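Local coordinates for ribosomal-protein-alanine acetyltransferase (Clostridium acetobutylicum, PDB 3DNS) that probably acetylates the N-terminal alanine of a ribosomal protein, as RimJ-type GNAT acetyltransferases do, the chain being the N-terminal domain of the longer enzyme, at residues G7-I12 with Y63-I67; F46-R50 with F71-L75. All blocks are in the same frame, centred on the assembly; numbering follows the deposited sequence.

Both interactions use helix 61-78 and set it against one mixed sheet, but at different points along the helix and on different strands. Interaction 1 lies near the start of the helix, where a partly exposed turn before strand 10-14 is tied down by one glutamate carboxylate, with apolar packing beside it. Interaction 2, two turns further along, is fully buried and purely apolar: strand 46-53, in the middle of the sheet, receives the helix through aromatic, aliphatic and sulfur-bearing side chains. The two centres are about 14 Å apart, yet they touch where Ile12 CD1 meets Phe71 CD1 at 3.9 Å, so apolar packing links the two.

Interaction 1: residues G7-I12 with Y63-I67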
ATOM      1  N   GLY A   7     -11.559  -9.883 -10.010  1.00 29.07           N
ATOM      2  CA  GLY A   7     -11.063 -11.209  -9.823  1.00 28.12           C
ATOM      3  C   GLY A   7     -11.656 -11.677  -8.524  1.00 27.52           C
ATOM      4  O   GLY A   7     -12.449 -10.976  -7.954  1.00 25.98           O
ATOM      5  N   LYS A   8     -11.237 -12.844  -8.052  1.00 26.66           N
ATOM      6  CA  LYS A   8     -11.772 -13.419  -6.811  1.00 26.68           C
ATOM      7  C   LYS A   8     -11.406 -12.562  -5.618  1.00 25.90           C
ATOM      8  O   LYS A   8     -12.247 -12.265  -4.773  1.00 24.90           O
ATOM      9  CB  LYS A   8     -11.256 -14.845  -6.616  1.00 26.06           C
ATOM     10  CG  LYS A   8     -11.734 -15.548  -5.323  1.00 26.86           C
ATOM     11  CD  LYS A   8     -11.579 -17.110  -5.412  1.00 26.41           C
ATOM     12  CE  LYS A   8     -12.128 -17.836  -4.169  1.00 27.14           C
ATOM     13  NZ  LYS A   8     -12.582 -19.272  -4.409  1.00 26.09           N
ATOM     14  N   TYR A   9     -10.153 -12.129  -5.551  1.00 25.98           N
ATOM     15  CA  TYR A   9      -9.743 -11.293  -4.412  1.00 26.34           C
ATOM     16  C   TYR A   9      -9.324  -9.878  -4.730  1.00 25.66           C
ATOM     17  O   TYR A   9      -8.997  -9.123  -3.840  1.00 25.22           O
ATOM     18  CB  TYR A   9      -8.624 -11.988  -3.651  1.00 26.90           C
ATOM     19  CG  TYR A   9      -9.120 -13.237  -2.989  1.00 27.67           C
ATOM     20  CD1 TYR A   9     -10.116 -13.181  -2.033  1.00 28.60           C
ATOM     21  CD2 TYR A   9      -8.619 -14.480  -3.340  1.00 29.78           C
ATOM     22  CE1 TYR A   9     -10.593 -14.359  -1.426  1.00 28.29           C
ATOM     23  CE2 TYR A   9      -9.098 -15.640  -2.749  1.00 28.19           C
ATOM     24  CZ  TYR A   9     -10.068 -15.554  -1.807  1.00 26.53           C
ATOM     25  OH  TYR A   9     -10.527 -16.685  -1.238  1.00 30.12           O
ATOM     26  N   THR A  10      -9.317  -9.506  -5.988  1.00 25.50           N
ATOM     27  CA  THR A  10      -8.778  -8.209  -6.350  1.00 26.72           C
ATOM     28  C   THR A  10      -9.725  -7.455  -7.271  1.00 26.59           C
ATOM     29  O   THR A  10     -10.662  -8.021  -7.816  1.00 24.88           O
ATOM     30  CB  THR A  10      -7.325  -8.356  -6.986  1.00 27.65           C
ATOM     31  OG1 THR A  10      -7.365  -9.237  -8.122  1.00 28.61           O
ATOM     32  CG2 THR A  10      -6.334  -8.930  -5.950  1.00 25.16           C
ATOM     33  N   LYS A  11      -9.452  -6.151  -7.418  1.00 27.83           N
ATOM     34  CA  LYS A  11     -10.170  -5.262  -8.322  1.00 27.50           C
ATOM     35  C   LYS A  11      -9.169  -4.336  -9.040  1.00 27.17           C
ATOM     36  O   LYS A  11      -8.188  -3.892  -8.443  1.00 27.14           O
ATOM     37  CB  LYS A  11     -11.211  -4.433  -7.543  1.00 27.15           C
ATOM     38  CG  LYS A  11     -12.135  -5.291  -6.689  1.00 30.12           C
ATOM     39  CD  LYS A  11     -13.223  -4.453  -5.914  1.00 28.14           C
ATOM     40  CE  LYS A  11     -14.364  -5.354  -5.387  1.00 28.43           C
ATOM     41  NZ  LYS A  11     -15.365  -4.686  -4.463  1.00 29.88           N
ATOM     42  N   ILE A  12      -9.419  -4.078 -10.327  1.00 26.58           N
ATOM     43  CA  ILE A  12      -8.609  -3.140 -11.092  1.00 26.44           C
ATOM     44  C   ILE A  12      -9.595  -2.093 -11.672  1.00 26.05           C
ATOM     45  O   ILE A  12     -10.576  -2.445 -12.346  1.00 24.72           O
ATOM     46  CB  ILE A  12      -7.831  -3.836 -12.213  1.00 26.30           C
ATOM     47  CG1 ILE A  12      -6.882  -4.916 -11.666  1.00 25.60           C
ATOM     48  CG2 ILE A  12      -7.074  -2.782 -13.061  1.00 25.70           C
ATOM     49  CD1 ILE A  12      -6.274  -5.776 -12.771  1.00 25.81           C
ATOM     50  N   TYR A  63      -1.952 -13.168  -5.037  1.00 25.75           N
ATOM     51  CA  TYR A  63      -2.710 -11.961  -5.438  1.00 26.14           C
ATOM     52  C   TYR A  63      -2.113 -11.346  -6.680  1.00 25.13           C
ATOM     53  O   TYR A  63      -2.815 -11.006  -7.621  1.00 24.24           O
ATOM     54  CB  TYR A  63      -2.788 -10.932  -4.290  1.00 27.94           C
ATOM     55  CG  TYR A  63      -3.955 -11.155  -3.344  1.00 29.17           C
ATOM     56  CD1 TYR A  63      -4.166 -12.390  -2.721  1.00 32.44           C
ATOM     57  CD2 TYR A  63      -4.871 -10.124  -3.085  1.00 30.84           C
ATOM     58  CE1 TYR A  63      -5.271 -12.590  -1.819  1.00 30.06           C
ATOM     59  CE2 TYR A  63      -5.954 -10.305  -2.214  1.00 30.62           C
ATOM     60  CZ  TYR A  63      -6.152 -11.535  -1.587  1.00 30.44           C
ATOM     61  OH  TYR A  63      -7.231 -11.653  -0.745  1.00 29.23           O
ATOM     62  N   ILE A  64      -0.791 -11.227  -6.698  1.00 25.30           N
ATOM     63  CA  ILE A  64      -0.096 -10.733  -7.886  1.00 23.70           C
ATOM     64  C   ILE A  64      -0.436 -11.566  -9.109  1.00 23.19           C
ATOM     65  O   ILE A  64      -0.699 -11.019 -10.165  1.00 22.79           O
ATOM     66  CB  ILE A  64       1.401 -10.681  -7.648  1.00 24.48           C
ATOM     67  CG1 ILE A  64       1.731  -9.749  -6.452  1.00 25.67           C
ATOM     68  CG2 ILE A  64       2.152 -10.182  -8.876  1.00 23.94           C
ATOM     69  CD1 ILE A  64       0.895  -8.537  -6.446  1.00 28.66           C
ATOM     70  N   LYS A  65      -0.384 -12.891  -8.963  1.00 22.80           N
ATOM     71  CA  LYS A  65      -0.773 -13.819 -10.029  1.00 23.10           C
ATOM     72  C   LYS A  65      -2.181 -13.518 -10.532  1.00 21.26           C
ATOM     73  O   LYS A  65      -2.433 -13.575 -11.754  1.00 20.07           O
ATOM     74  CB  LYS A  65      -0.708 -15.293  -9.578  1.00 22.53           C
ATOM     75  CG  LYS A  65       0.647 -15.935  -9.777  1.00 26.06           C
ATOM     76  CD  LYS A  65       0.682 -17.436  -9.394  1.00 26.25           C
ATOM     77  CE  LYS A  65       1.427 -17.705  -8.086  1.00 28.82           C
ATOM     78  NZ  LYS A  65       1.892 -19.152  -7.981  1.00 29.43           N
ATOM     79  N   GLU A  66      -3.091 -13.270  -9.606  1.00 20.47           N
ATOM     80  CA  GLU A  66      -4.468 -12.951  -9.980  1.00 20.53           C
ATOM     81  C   GLU A  66      -4.514 -11.629 -10.737  1.00 20.76           C
ATOM     82  O   GLU A  66      -5.189 -11.498 -11.775  1.00 22.23           O
ATOM     83  CB  GLU A  66      -5.381 -12.906  -8.760  1.00 20.51           C
ATOM     84  CG  GLU A  66      -6.806 -12.480  -9.086  1.00 21.77           C
ATOM     85  CD  GLU A  66      -7.727 -12.612  -7.901  1.00 21.69           C
ATOM     86  OE1 GLU A  66      -7.910 -13.721  -7.405  1.00 27.73           O
ATOM     87  OE2 GLU A  66      -8.275 -11.607  -7.458  1.00 24.53           O
ATOM     88  N   ILE A  67      -3.806 -10.629 -10.245  1.00 19.64           N
ATOM     89  CA  ILE A  67      -3.873  -9.314 -10.884  1.00 18.94           C
ATOM     90  C   ILE A  67      -3.413  -9.437 -12.346  1.00 18.90           C
ATOM     91  O   ILE A  67      -4.043  -8.968 -13.270  1.00 18.81           O
ATOM     92  CB  ILE A  67      -3.015  -8.272 -10.070  1.00 19.49           C
ATOM     93  CG1 ILE A  67      -3.647  -8.028  -8.685  1.00 17.70           C
ATOM     94  CG2 ILE A  67      -2.801  -6.939 -10.845  1.00 18.30           C
ATOM     95  CD1 ILE A  67      -2.677  -7.472  -7.613  1.00 17.57           C
TER
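A partly buried carboxylate-to-backbone contact, flanked by apolar packing, joins the turn before strand 10-14 to the first turns of helix 61-78 in this GNAT-type domain. Glu66, extended with chi1 and chi2 both t, puts OE2 into the turn: it accepts hydrogen bonds from Tyr9 N (2.7 Å) and Thr10 OG1 (2.6 Å), and a weak one from Thr10 N (2.8 Å), while OE1 takes a weak bond from Tyr9 N (3.3 Å). The turn is closed by Gly7 N to Thr10 O (3.0 Å), and at Gly7 a CB would clash with Glu66 OE2. Tyr63 lies alongside, with its OH 3.2 Å from Tyr9 CB; the two tyrosine rings are nearly parallel (15°) but slid apart, centroids 5.5 Å from each other. Along the strand and helix, Thr10 CG2 touches Tyr63 CD2 (3.4 Å) and Ile12 CD1 approaches Ile67 CG2 (4.1 Å). Ile32 of strand 31-41 meets Thr10, Tyr63 and Ile67 together, Ile24 of strand 21-26 also packs on Ile67, and Tyr28 of the second subunit packs on Tyr63.

Interaction 2: residues F46-R50 with F71-L75; sequences FCMFR and FMEFL
Segment 46-50, the start of strand 46-53, is extended throughout, and the helical segment 71-75 passes over it nearly antiparallel, their directions 152° apart and their axes 11.5 Å at closest approach. Cys47 lies nearest Leu75 (CA to CA 8.1 Å) and Phe49 nearest Phe71 (11.0 Å), so the backbones diverge toward Phe49, whose ring bridges the wider gap. Its chi1 of 61° (p) stands it up from the sheet into a hollow bounded by Phe71, Met72 and Leu75. Phe71 (chi1 t) turns its edge to the face of Phe49 in a T-shaped stack, centroids 5.2 Å apart and planes at 87°, with Phe49 CZ 3.7 Å from Phe71 CD2. This is the helix-on-sheet layer of a beta-alpha-beta unit, strand 46-53, helix 61-78 and parallel strand 83-89, within the GNAT fold. Selenomethionine Met72 curls its CE to the edge of the Phe49 ring, 3.7 Å from CZ. Leu75 (chi1 m, chi2 t) fits between the two strand side chains, its CD1 3.8 Å from Phe49 CE2 and 4.2 Å from Cys47 SG.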
ATOM      1  N   PHE A  46       0.227  -3.425 -29.426  1.00 21.46           N
ATOM      2  CA  PHE A  46       1.307  -3.498 -28.417  1.00 21.32           C
ATOM      3  C   PHE A  46       0.888  -2.656 -27.217  1.00 20.49           C
ATOM      4  O   PHE A  46       0.390  -1.545 -27.377  1.00 19.50           O
ATOM      5  CB  PHE A  46       2.624  -3.007 -29.027  1.00 21.51           C
ATOM      6  CG  PHE A  46       3.776  -2.861 -28.019  1.00 21.56           C
ATOM      7  CD1 PHE A  46       4.373  -3.975 -27.468  1.00 21.74           C
ATOM      8  CD2 PHE A  46       4.217  -1.624 -27.636  1.00 21.52           C
ATOM      9  CE1 PHE A  46       5.372  -3.885 -26.540  1.00 22.62           C
ATOM     10  CE2 PHE A  46       5.239  -1.502 -26.703  1.00 23.34           C
ATOM     11  CZ  PHE A  46       5.825  -2.646 -26.156  1.00 23.79           C
ATOM     12  N   CYS A  47       1.031  -3.207 -26.022  1.00 20.33           N
ATOM     13  CA  CYS A  47       0.769  -2.479 -24.797  1.00 19.89           C
ATOM     14  C   CYS A  47       1.869  -2.761 -23.825  1.00 19.63           C
ATOM     15  O   CYS A  47       2.110  -3.932 -23.535  1.00 19.27           O
ATOM     16  CB  CYS A  47      -0.557  -2.911 -24.144  1.00 20.55           C
ATOM     17  SG  CYS A  47      -0.912  -1.971 -22.636  1.00 22.52           S
HETATM   18  N   MSE A  48       2.511  -1.696 -23.302  1.00 19.43           N
HETATM   19  CA  MSE A  48       3.581  -1.789 -22.288  1.00 19.59           C
HETATM   20  C   MSE A  48       3.135  -0.955 -21.117  1.00 18.89           C
HETATM   21  O   MSE A  48       2.745   0.183 -21.318  1.00 18.67           O
HETATM   22  CB  MSE A  48       4.944  -1.260 -22.779  1.00 18.27           C
HETATM   23  CG  MSE A  48       5.998  -1.213 -21.708  1.00 20.52           C
HETATM   24 SE   MSE A  48       7.831  -1.279 -22.462  0.70 23.14          SE
HETATM   25  CE  MSE A  48       7.696   0.424 -23.405  1.00 23.24           C
ATOM     26  N   PHE A  49       3.153  -1.544 -19.923  1.00 18.21           N
ATOM     27  CA  PHE A  49       2.817  -0.807 -18.695  1.00 18.28           C
ATOM     28  C   PHE A  49       3.769  -1.051 -17.548  1.00 18.52           C
ATOM     29  O   PHE A  49       4.508  -2.054 -17.516  1.00 19.01           O
ATOM     30  CB  PHE A  49       1.407  -1.076 -18.233  1.00 18.39           C
ATOM     31  CG  PHE A  49       1.099  -2.505 -17.902  1.00 16.65           C
ATOM     32  CD1 PHE A  49       1.201  -2.960 -16.624  1.00 18.15           C
ATOM     33  CD2 PHE A  49       0.616  -3.369 -18.869  1.00 19.13           C
ATOM     34  CE1 PHE A  49       0.840  -4.265 -16.303  1.00 18.73           C
ATOM     35  CE2 PHE A  49       0.260  -4.671 -18.545  1.00 17.48           C
ATOM     36  CZ  PHE A  49       0.394  -5.104 -17.245  1.00 18.04           C
ATOM     37  N   ARG A  50       3.741  -0.100 -16.612  1.00 18.39           N
ATOM     38  CA  ARG A  50       4.489  -0.180 -15.358  1.00 18.27           C
ATOM     39  C   ARG A  50       3.537  -0.568 -14.221  1.00 18.62           C
ATOM     40  O   ARG A  50       2.481   0.059 -14.071  1.00 18.22           O
ATOM     41  CB  ARG A  50       5.164   1.149 -15.032  1.00 18.13           C
ATOM     42  CG  ARG A  50       5.915   1.114 -13.708  1.00 18.55           C
ATOM     43  CD  ARG A  50       6.798   2.333 -13.543  1.00 18.46           C
ATOM     44  NE  ARG A  50       8.063   2.235 -14.300  1.00 19.35           N
ATOM     45  CZ  ARG A  50       8.319   2.924 -15.405  1.00 18.99           C
ATOM     46  NH1 ARG A  50       7.400   3.717 -15.925  1.00 19.15           N
ATOM     47  NH2 ARG A  50       9.480   2.818 -16.008  1.00 19.77           N
ATOM     48  N   PHE A  71      -5.719  -8.920 -15.680  1.00 20.60           N
ATOM     49  CA  PHE A  71      -5.380  -7.843 -16.617  1.00 20.35           C
ATOM     50  C   PHE A  71      -4.974  -8.390 -17.990  1.00 20.22           C
ATOM     51  O   PHE A  71      -5.305  -7.823 -19.030  1.00 20.30           O
ATOM     52  CB  PHE A  71      -4.338  -6.902 -15.993  1.00 20.22           C
ATOM     53  CG  PHE A  71      -4.378  -5.488 -16.539  1.00 21.11           C
ATOM     54  CD1 PHE A  71      -5.527  -4.707 -16.424  1.00 21.20           C
ATOM     55  CD2 PHE A  71      -3.278  -4.941 -17.185  1.00 20.98           C
ATOM     56  CE1 PHE A  71      -5.556  -3.399 -16.912  1.00 21.70           C
ATOM     57  CE2 PHE A  71      -3.327  -3.656 -17.715  1.00 20.18           C
ATOM     58  CZ  PHE A  71      -4.450  -2.889 -17.581  1.00 19.61           C
HETATM   59  N   MSE A  72      -4.279  -9.523 -18.022  1.00 21.35           N
HETATM   60  CA  MSE A  72      -3.910 -10.130 -19.314  1.00 21.95           C
HETATM   61  C   MSE A  72      -5.145 -10.580 -20.092  1.00 21.73           C
HETATM   62  O   MSE A  72      -5.248 -10.379 -21.277  1.00 22.08           O
HETATM   63  CB  MSE A  72      -2.984 -11.373 -19.129  1.00 21.92           C
HETATM   64  CG  MSE A  72      -1.526 -11.153 -18.696  1.00 24.15           C
HETATM   65 SE   MSE A  72      -0.640  -9.665 -19.531  0.70 28.55          SE
HETATM   66  CE  MSE A  72      -1.251  -8.324 -18.226  1.00 25.27           C
ATOM     67  N   GLU A  73      -6.074 -11.218 -19.408  1.00 22.37           N
ATOM     68  CA  GLU A  73      -7.326 -11.622 -20.031  1.00 23.02           C
ATOM     69  C   GLU A  73      -8.020 -10.418 -20.676  1.00 23.07           C
ATOM     70  O   GLU A  73      -8.488 -10.501 -21.833  1.00 22.65           O
ATOM     71  CB  GLU A  73      -8.269 -12.326 -19.035  1.00 22.39           C
ATOM     72  CG  GLU A  73      -9.701 -12.718 -19.620  1.00 23.29           C
ATOM     73  CD  GLU A  73      -9.676 -13.911 -20.542  1.00 26.75           C
ATOM     74  OE1 GLU A  73      -8.624 -14.596 -20.608  1.00 29.36           O
ATOM     75  OE2 GLU A  73     -10.714 -14.190 -21.211  1.00 29.65           O
ATOM     76  N   PHE A  74      -8.071  -9.325 -19.928  1.00 23.70           N
ATOM     77  CA  PHE A  74      -8.570  -8.032 -20.432  1.00 23.67           C
ATOM     78  C   PHE A  74      -7.853  -7.513 -21.688  1.00 23.47           C
ATOM     79  O   PHE A  74      -8.485  -7.123 -22.648  1.00 22.86           O
ATOM     80  CB  PHE A  74      -8.425  -6.967 -19.336  1.00 24.11           C
ATOM     81  CG  PHE A  74      -8.919  -5.555 -19.745  1.00 24.38           C
ATOM     82  CD1 PHE A  74     -10.244  -5.328 -20.088  1.00 24.00           C
ATOM     83  CD2 PHE A  74      -8.039  -4.479 -19.775  1.00 25.42           C
ATOM     84  CE1 PHE A  74     -10.661  -4.055 -20.443  1.00 25.62           C
ATOM     85  CE2 PHE A  74      -8.432  -3.229 -20.141  1.00 25.04           C
ATOM     86  CZ  PHE A  74      -9.731  -3.005 -20.474  1.00 24.61           C
ATOM     87  N   LEU A  75      -6.533  -7.448 -21.634  1.00 22.17           N
ATOM     88  CA  LEU A  75      -5.728  -6.947 -22.763  1.00 21.96           C
ATOM     89  C   LEU A  75      -5.764  -7.837 -24.001  1.00 22.04           C
ATOM     90  O   LEU A  75      -5.992  -7.342 -25.143  1.00 23.24           O
ATOM     91  CB  LEU A  75      -4.268  -6.717 -22.296  1.00 22.64           C
ATOM     92  CG  LEU A  75      -3.988  -5.552 -21.278  1.00 20.09           C
ATOM     93  CD1 LEU A  75      -2.513  -5.437 -20.961  1.00 19.13           C
ATOM     94  CD2 LEU A  75      -4.459  -4.206 -21.732  1.00 16.72           C
TER